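Local coordinates for Lmaj004144AAA protein (Leishmania major, PDB 1Y63) that probably acts as an adenylate kinase that passes phosphate between nucleoside tri- and monophosphates, hydrolyses ATP and assists maturation of the small ribosomal subunit, at residues Arg71-Met76 and Glu98-Met103; Glu77-Met80 and Asn85-Val88. All coordinates share one frame; numbering follows the deposited sequence.

Contact 1: Arg71-Met76 and Glu98-Met103. With MN (manganese (II) ion), chain F.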
loop_
_atom_site.group_PDB
_atom_site.type_symbol
_atom_site.label_atom_id
_atom_site.label_comp_id
_atom_site.label_asym_id
_atom_site.label_seq_id
_atom_site.Cartn_x
_atom_site.Cartn_y
_atom_site.Cartn_z
ATOM N N ARG A 71 -13.544 11.143 -5.303
ATOM C CA ARG A 71 -12.652 12.058 -6.022
ATOM C C ARG A 71 -11.266 11.499 -6.190
ATOM O O ARG A 71 -10.644 11.699 -7.255
ATOM C CB ARG A 71 -12.598 13.426 -5.320
ATOM C CG ARG A 71 -13.855 14.224 -5.517
ATOM C CD ARG A 71 -14.020 15.350 -4.502
ATOM N NE ARG A 71 -15.413 15.789 -4.419
ATOM C CZ ARG A 71 -15.974 16.374 -3.360
ATOM N NH1 ARG A 71 -15.282 16.598 -2.242
ATOM N NH2 ARG A 71 -17.244 16.726 -3.415
ATOM N N LEU A 72 -10.751 10.847 -5.142
ATOM C CA LEU A 72 -9.453 10.167 -5.237
ATOM C C LEU A 72 -9.487 9.113 -6.342
ATOM O O LEU A 72 -8.579 9.011 -7.151
ATOM C CB LEU A 72 -9.052 9.534 -3.899
ATOM C CG LEU A 72 -7.814 8.634 -3.937
ATOM C CD1 LEU A 72 -6.565 9.394 -4.305
ATOM C CD2 LEU A 72 -7.643 7.930 -2.606
ATOM N N LEU A 73 -10.525 8.283 -6.345
ATOM C CA LEU A 73 -10.628 7.231 -7.356
ATOM C C LEU A 73 -10.723 7.779 -8.761
ATOM O O LEU A 73 -10.094 7.248 -9.683
ATOM C CB LEU A 73 -11.809 6.310 -7.055
ATOM C CG LEU A 73 -11.797 5.562 -5.709
ATOM C CD1 LEU A 73 -13.020 4.668 -5.639
ATOM C CD2 LEU A 73 -10.579 4.745 -5.432
ATOM N N ASP A 74 -11.469 8.866 -8.956
ATOM C CA ASP A 74 -11.570 9.459 -10.275
ATOM C C ASP A 74 -10.208 9.981 -10.741
ATOM O O ASP A 74 -9.886 9.905 -11.933
ATOM C CB ASP A 74 -12.600 10.607 -10.286
ATOM C CG ASP A 74 -14.040 10.138 -10.179
ATOM O OD1 ASP A 74 -14.328 8.945 -10.364
ATOM O OD2 ASP A 74 -14.904 11.009 -9.920
ATOM N N PHE A 75 -9.426 10.534 -9.803
ATOM C CA PHE A 75 -8.081 11.023 -10.081
ATOM C C PHE A 75 -7.153 9.884 -10.478
ATOM O O PHE A 75 -6.360 10.002 -11.436
ATOM C CB PHE A 75 -7.542 11.770 -8.852
ATOM C CG PHE A 75 -6.238 12.466 -9.090
ATOM C CD1 PHE A 75 -5.037 11.767 -8.955
ATOM C CD2 PHE A 75 -6.211 13.816 -9.414
ATOM C CE1 PHE A 75 -3.815 12.418 -9.188
ATOM C CE2 PHE A 75 -4.976 14.481 -9.634
ATOM C CZ PHE A 75 -3.802 13.773 -9.515
ATOM N N MET A 76 -7.239 8.775 -9.741
ATOM C CA MET A 76 -6.357 7.629 -9.979
ATOM C C MET A 76 -6.724 6.794 -11.210
ATOM O O MET A 76 -5.851 6.228 -11.860
ATOM C CB MET A 76 -6.316 6.731 -8.741
ATOM C CG MET A 76 -5.648 7.326 -7.544
ATOM S SD MET A 76 -5.716 6.227 -6.132
ATOM C CE MET A 76 -4.633 4.883 -6.687
ATOM N N GLU A 98 -11.361 -3.786 -7.252
ATOM C CA GLU A 98 -10.607 -4.988 -7.527
ATOM C C GLU A 98 -10.124 -5.048 -8.966
ATOM O O GLU A 98 -9.092 -5.633 -9.232
ATOM C CB GLU A 98 -11.416 -6.233 -7.187
ATOM C CG GLU A 98 -11.648 -6.466 -5.738
ATOM C CD GLU A 98 -12.368 -7.784 -5.499
ATOM O OE1 GLU A 98 -11.793 -8.835 -5.845
ATOM O OE2 GLU A 98 -13.518 -7.759 -4.996
ATOM N N ARG A 99 -10.844 -4.415 -9.884
ATOM C CA ARG A 99 -10.450 -4.332 -11.277
ATOM C C ARG A 99 -9.002 -3.849 -11.481
ATOM O O ARG A 99 -8.335 -4.253 -12.457
ATOM C CB ARG A 99 -11.422 -3.371 -11.988
ATOM C CG ARG A 99 -11.088 -3.040 -13.423
ATOM C CD ARG A 99 -12.223 -2.334 -14.102
ATOM N NE ARG A 99 -12.658 -1.167 -13.354
ATOM C CZ ARG A 99 -12.102 0.037 -13.438
ATOM N NH1 ARG A 99 -11.080 0.258 -14.262
ATOM N NH2 ARG A 99 -12.547 1.020 -12.679
ATOM N N TRP A 100 -8.549 -2.953 -10.612
ATOM C CA TRP A 100 -7.232 -2.313 -10.799
ATOM C C TRP A 100 -6.069 -3.231 -10.528
ATOM O O TRP A 100 -5.031 -3.096 -11.172
ATOM C CB TRP A 100 -7.089 -1.121 -9.879
ATOM C CG TRP A 100 -7.864 0.112 -10.249
ATOM C CD1 TRP A 100 -8.616 0.330 -11.360
ATOM C CD2 TRP A 100 -7.934 1.305 -9.473
ATOM N NE1 TRP A 100 -9.146 1.596 -11.330
ATOM C CE2 TRP A 100 -8.734 2.218 -10.183
ATOM C CE3 TRP A 100 -7.362 1.702 -8.254
ATOM C CZ2 TRP A 100 -9.003 3.483 -9.705
ATOM C CZ3 TRP A 100 -7.623 2.964 -7.790
ATOM C CH2 TRP A 100 -8.434 3.829 -8.493
ATOM N N PHE A 101 -6.206 -4.157 -9.571
ATOM C CA PHE A 101 -5.026 -4.805 -8.983
ATOM C C PHE A 101 -4.850 -6.278 -9.314
ATOM O O PHE A 101 -5.810 -7.066 -9.277
ATOM C CB PHE A 101 -4.990 -4.602 -7.457
ATOM C CG PHE A 101 -4.745 -3.167 -7.064
ATOM C CD1 PHE A 101 -3.546 -2.562 -7.401
ATOM C CD2 PHE A 101 -5.702 -2.420 -6.431
ATOM C CE1 PHE A 101 -3.296 -1.267 -7.097
ATOM C CE2 PHE A 101 -5.454 -1.093 -6.111
ATOM C CZ PHE A 101 -4.237 -0.531 -6.424
ATOM N N HIS A 102 -3.599 -6.637 -9.604
ATOM C CA HIS A 102 -3.223 -8.027 -9.860
ATOM C C HIS A 102 -2.543 -8.700 -8.697
ATOM O O HIS A 102 -2.390 -9.907 -8.719
ATOM C CB HIS A 102 -2.339 -8.100 -11.090
ATOM C CG HIS A 102 -2.930 -7.389 -12.244
ATOM N ND1 HIS A 102 -2.559 -6.111 -12.597
ATOM C CD2 HIS A 102 -3.961 -7.726 -13.054
ATOM C CE1 HIS A 102 -3.298 -5.715 -13.619
ATOM N NE2 HIS A 102 -4.163 -6.674 -13.910
ATOM N N MET A 103 -2.123 -7.902 -7.714
ATOM C CA MET A 103 -1.444 -8.359 -6.526
ATOM C C MET A 103 -1.665 -7.339 -5.408
ATOM O O MET A 103 -1.625 -6.111 -5.650
ATOM C CB MET A 103 0.064 -8.528 -6.788
ATOM C CG MET A 103 0.806 -9.165 -5.668
ATOM S SD MET A 103 2.590 -9.101 -5.994
ATOM C CE MET A 103 2.675 -9.665 -7.642
HETATM MN MN MN F . -14.282 -6.887 -3.004
HETATM O O HOH W 1 -14.227 -5.646 -3.330
#

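Contact 2: Glu77-Met80 and Asn85-Val88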
loop_
_atom_site.group_PDB
_atom_site.type_symbol
_atom_site.label_atom_id
_atom_site.label_comp_id
_atom_site.label_asym_id
_atom_site.label_seq_id
_atom_site.Cartn_x
_atom_site.Cartn_y
_atom_site.Cartn_z
ATOM N N GLU A 77 -8.015 6.732 -11.539
ATOM C CA GLU A 77 -8.483 5.860 -12.599
ATOM C C GLU A 77 -7.659 5.922 -13.889
ATOM O O GLU A 77 -7.212 4.889 -14.360
ATOM C CB GLU A 77 -9.972 6.094 -12.873
ATOM C CG GLU A 77 -10.523 5.310 -14.070
ATOM C CD GLU A 77 -10.732 3.830 -13.801
ATOM O OE1 GLU A 77 -10.881 3.422 -12.623
ATOM O OE2 GLU A 77 -10.816 3.076 -14.801
ATOM N N PRO A 78 -7.484 7.118 -14.487
ATOM C CA PRO A 78 -6.707 7.137 -15.736
ATOM C C PRO A 78 -5.277 6.625 -15.598
ATOM O O PRO A 78 -4.781 5.973 -16.530
ATOM C CB PRO A 78 -6.739 8.613 -16.145
ATOM C CG PRO A 78 -7.022 9.348 -14.893
ATOM C CD PRO A 78 -7.968 8.471 -14.146
ATOM N N ILE A 79 -4.645 6.867 -14.445
ATOM C CA ILE A 79 -3.297 6.348 -14.214
ATOM C C ILE A 79 -3.349 4.819 -14.174
ATOM O O ILE A 79 -2.550 4.122 -14.792
ATOM C CB ILE A 79 -2.699 6.883 -12.929
ATOM C CG1 ILE A 79 -2.709 8.421 -12.929
ATOM C CG2 ILE A 79 -1.281 6.396 -12.772
ATOM C CD1 ILE A 79 -2.599 9.033 -11.532
ATOM N N MET A 80 -4.325 4.292 -13.453
ATOM C CA MET A 80 -4.349 2.862 -13.184
ATOM C C MET A 80 -4.602 2.016 -14.415
ATOM O O MET A 80 -4.185 0.873 -14.464
ATOM C CB MET A 80 -5.369 2.548 -12.090
ATOM C CG MET A 80 -5.002 3.199 -10.767
ATOM S SD MET A 80 -3.345 2.741 -10.140
ATOM C CE MET A 80 -3.532 0.973 -9.962
ATOM N N ASN A 85 3.437 -0.369 -15.718
ATOM C CA ASN A 85 3.096 -1.028 -14.470
ATOM C C ASN A 85 3.093 -0.015 -13.348
ATOM O O ASN A 85 3.766 1.017 -13.417
ATOM C CB ASN A 85 4.092 -2.157 -14.195
ATOM C CG ASN A 85 4.279 -3.076 -15.389
ATOM O OD1 ASN A 85 3.313 -3.466 -16.049
ATOM N ND2 ASN A 85 5.544 -3.416 -15.692
ATOM N N HIS A 86 2.238 -0.247 -12.361
ATOM C CA HIS A 86 2.064 0.707 -11.280
ATOM C C HIS A 86 2.137 0.010 -9.947
ATOM O O HIS A 86 1.568 -1.079 -9.776
ATOM C CB HIS A 86 0.727 1.464 -11.424
ATOM C CG HIS A 86 0.535 2.048 -12.795
ATOM N ND1 HIS A 86 -0.143 1.391 -13.796
ATOM C CD2 HIS A 86 0.970 3.211 -13.336
ATOM C CE1 HIS A 86 -0.090 2.112 -14.912
ATOM N NE2 HIS A 86 0.566 3.231 -14.657
ATOM N N VAL A 87 2.832 0.640 -9.006
ATOM C CA VAL A 87 2.879 0.152 -7.623
ATOM C C VAL A 87 2.260 1.226 -6.744
ATOM O O VAL A 87 2.781 2.346 -6.618
ATOM C CB VAL A 87 4.306 -0.294 -7.165
ATOM C CG1 VAL A 87 5.375 0.801 -7.354
ATOM C CG2 VAL A 87 4.270 -0.795 -5.718
ATOM N N VAL A 88 1.107 0.903 -6.207
ATOM C CA VAL A 88 0.333 1.852 -5.419
ATOM C C VAL A 88 0.630 1.572 -3.946
ATOM O O VAL A 88 0.755 0.407 -3.537
ATOM C CB VAL A 88 -1.162 1.683 -5.677
ATOM C CG1 VAL A 88 -1.973 2.610 -4.798
ATOM C CG2 VAL A 88 -1.458 1.983 -7.135
#

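Contact 1: Arg71-Met76 and Glu98-Met103
Trp100 meets Met76 and Leu73 in an apolar contact without any hydrogen bond between the two segments, where the loop that leads from strand 85-89 to strand 103-108 reaches the side of helix 66-80. The indole does nearly all the work on the loop side, and it arrives with the far end of its six-membered ring. Its CH2 atom lies 3.6 Å from Met76 CB, and the same CH2 is 3.8 Å from Leu73 CD2; both carbons approach obliquely. The Leu73 carbonyl oxygen lies in the ring plane, 3.9 Å from Trp100 CZ2. Met76 runs across the indole at about a right angle. Its chain stays extended through SD and then bends (chi3 68°), which brings the terminal CE to 3.7 Å from Trp100 CZ3. The sulfur makes a Met-aromatic contact: SD is 5.2 Å from the centroid of the six-membered ring and 69° off its normal, an oblique approach. Trp100 NE1 is hydrogen-bonded to Glu77 OE1, from the next residue along the helix, which helps to set the rotation of the indole. Arg99 turns a face of its guanidinium to the indole edge, with Trp100 CD1 3.7 Å above the guanidinium plane, toward its rim. At the start of the segment Glu98 takes no part in the packing and binds a manganese ion through OE2 at 2.3 Å, in a site that also includes Ala147. Beyond Trp100 the chain passes Asn12 and enters strand 103-108, next to strand 12-16. The contact joins a helix to the connection between two strands of the five-stranded parallel sheet, within the P-loop NTPase fold of the adenylate kinase family.

Contact 2: Glu77-Met80 and Asn85-Val88
His86 presents one face of its imidazole to the backbone carbonyl of Ile79, whose oxygen stands 3.0 Å above the ring plane and is displaced toward the rim. The oxygen is 3.2 Å from His86 CE1 and equally close to NE2, yet no hydrogen is shared there, because NE2 binds a manganese ion together with Ser82 and Arg83. Ile79 also crosses the ring obliquely with its CG2 branch, 3.9 Å from His86 CD2. Along the strand, Val88 points the same way as His86 and takes the end of Met80. That side chain sets out away from the strand but folds back through two successive bends (chi2 -57°, chi3 -61°), which leaves SD 3.6 Å from Val88 CG2, with the methyl CE just as near. The two nitrogens of His86 are thus both engaged, ND1 with Asn12 OD1 and NE2 with the metal, and this fixes the turn of the ring. Ile79 O in turn accepts a hydrogen bond from Ser82 OG. A carbonyl oxygen set over the rim of an imidazole that carries a metal is probably favourable, since the cation would draw electron density from the ring.

Both contacts use helix 66-80, contact 1 its middle and contact 2 its last turn, and their centres lie 7 Å apart. Along the chain the helix comes first, then strand 85-89 of contact 2, then the loop segment 98-103 of contact 1. They meet directly: Glu77 holds Arg99 in a salt bridge, while Met80 packs against both Trp100 and Phe101. Asn12, at the start of strand 12-16, bonds to residues of both contacts. One helix is thereby joined to the parallel sheet through a strand and through the connection that follows it, on the same side of the chain's centre, with ADP bound some 12 Å from the Val88 side chain.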